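Side-chain contact in dihydrodipicolinate synthase (Bacteroides thetaiotaomicron, PDB 4XKY), which probably condenses pyruvate with aspartate semialdehyde through a Schiff base on the lysine-biosynthesis pathway, as a DapA-family dihydrodipicolinate synthase: residues A[28-31]-A[32-36]. Residues are numbered along the deposited sequence; the frame is centred on the assembly and turned at random.
Sequences QRLI and EHLIA
Ile31 and Ile35, one helical turn apart, meet methyl to methyl: CG2 of Ile31 lies 3.8 Å from CD1 of Ile35, and the two side chains slant across each other. CG2 of Ile31, anti to the backbone N (chi1 -68° places CG1 beside it), is the branch that meets Ile35. Ile35 has the same first rotamer, but here CG1 reaches back over the preceding turn and rests 3.3 Å from Ile31 O. Leu34 repeats the pattern one residue earlier: CG sits 3.3 Å from Leu30 O, and its CD1 comes within 4.3 Å of Leu30 CG. Beneath these side chains run the i to i+4 bonds of an alpha-helix, among them Leu34 N to Leu30 O and Ile35 N to Ile31 O, both 3.0 Å. On another side of the helix, Glu32 sets CG 3.4 Å from Gln28 O, then bends at chi2 (-56°), and its OE2 forms a salt bridge with Arg73. His33 places CB 3.2 Å from Arg29 O, with Leu30 O also close by; its NE2 is hydrogen-bonded to Met214 O. Helix 24-36 belongs to the TIM barrel: Ile31 and Leu34 both touch Leu42 of strand 42-44, and Ile31 also packs on helix 56-70. The chemistry is thus divided around the helix: buried hydrocarbon from Leu30, Ile31 and Leu34 faces the barrel and its neighbouring elements, while the polar ends of Glu32 and His33 tie the same turns to more distant parts of the chain.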
# COMPACT_ATOMS: atom_id res chain seq x y z
N GLN A 28 18.56 -33.85 9.05
CA GLN A 28 19.62 -34.29 9.96
C GLN A 28 20.95 -33.69 9.60
O GLN A 28 21.62 -33.13 10.46
CB GLN A 28 19.72 -35.81 9.98
CG GLN A 28 18.48 -36.43 10.61
CD GLN A 28 18.37 -37.94 10.48
OE1 GLN A 28 19.22 -38.59 9.87
NE2 GLN A 28 17.31 -38.50 11.07
N ARG A 29 21.34 -33.76 8.33
CA ARG A 29 22.61 -33.14 7.92
C ARG A 29 22.58 -31.64 8.21
O ARG A 29 23.58 -31.11 8.68
CB ARG A 29 22.96 -33.38 6.45
CG ARG A 29 23.57 -34.74 6.16
CD ARG A 29 24.03 -34.83 4.70
NE ARG A 29 22.88 -34.78 3.80
CZ ARG A 29 22.17 -35.83 3.41
NH1 ARG A 29 22.49 -37.07 3.81
NH2 ARG A 29 21.14 -35.67 2.60
N LEU A 30 21.45 -30.98 7.93
CA LEU A 30 21.35 -29.53 8.16
C LEU A 30 21.56 -29.20 9.62
O LEU A 30 22.34 -28.32 9.96
CB LEU A 30 20.00 -28.99 7.67
CG LEU A 30 19.67 -27.52 7.89
CD1 LEU A 30 20.62 -26.58 7.17
CD2 LEU A 30 18.23 -27.22 7.46
N ILE A 31 20.86 -29.92 10.50
CA ILE A 31 20.94 -29.64 11.92
C ILE A 31 22.33 -29.96 12.53
O ILE A 31 22.81 -29.19 13.36
CB ILE A 31 19.82 -30.34 12.71
CG1 ILE A 31 18.47 -29.70 12.37
CG2 ILE A 31 20.07 -30.25 14.22
CD1 ILE A 31 17.28 -30.55 12.78
N GLU A 32 22.96 -31.05 12.12
CA GLU A 32 24.32 -31.33 12.56
C GLU A 32 25.24 -30.20 12.09
O GLU A 32 26.07 -29.73 12.83
CB GLU A 32 24.83 -32.68 12.04
CG GLU A 32 24.12 -33.92 12.60
CD GLU A 32 24.13 -34.00 14.12
OE1 GLU A 32 25.07 -33.46 14.74
OE2 GLU A 32 23.19 -34.59 14.71
N HIS A 33 25.07 -29.76 10.85
CA HIS A 33 25.90 -28.69 10.26
C HIS A 33 25.75 -27.38 11.06
O HIS A 33 26.73 -26.69 11.32
CB HIS A 33 25.47 -28.54 8.80
CG HIS A 33 25.98 -27.33 8.08
ND1 HIS A 33 27.30 -27.19 7.70
CD2 HIS A 33 25.32 -26.27 7.55
CE1 HIS A 33 27.44 -26.07 7.01
NE2 HIS A 33 26.25 -25.49 6.91
N LEU A 34 24.53 -27.07 11.50
CA LEU A 34 24.32 -25.86 12.28
C LEU A 34 24.93 -25.97 13.67
O LEU A 34 25.58 -25.03 14.16
CB LEU A 34 22.84 -25.51 12.37
CG LEU A 34 22.21 -25.17 11.02
CD1 LEU A 34 20.72 -25.02 11.18
CD2 LEU A 34 22.78 -23.90 10.43
N ILE A 35 24.75 -27.13 14.31
CA ILE A 35 25.25 -27.32 15.67
C ILE A 35 26.77 -27.20 15.69
O ILE A 35 27.33 -26.43 16.47
CB ILE A 35 24.82 -28.66 16.25
CG1 ILE A 35 23.33 -28.61 16.56
CG2 ILE A 35 25.62 -28.98 17.52
CD1 ILE A 35 22.71 -29.93 16.96
N ALA A 36 27.44 -27.94 14.80
CA ALA A 36 28.89 -27.90 14.69
C ALA A 36 29.37 -26.51 14.31
O ALA A 36 30.50 -26.14 14.59
CB ALA A 36 29.39 -28.92 13.65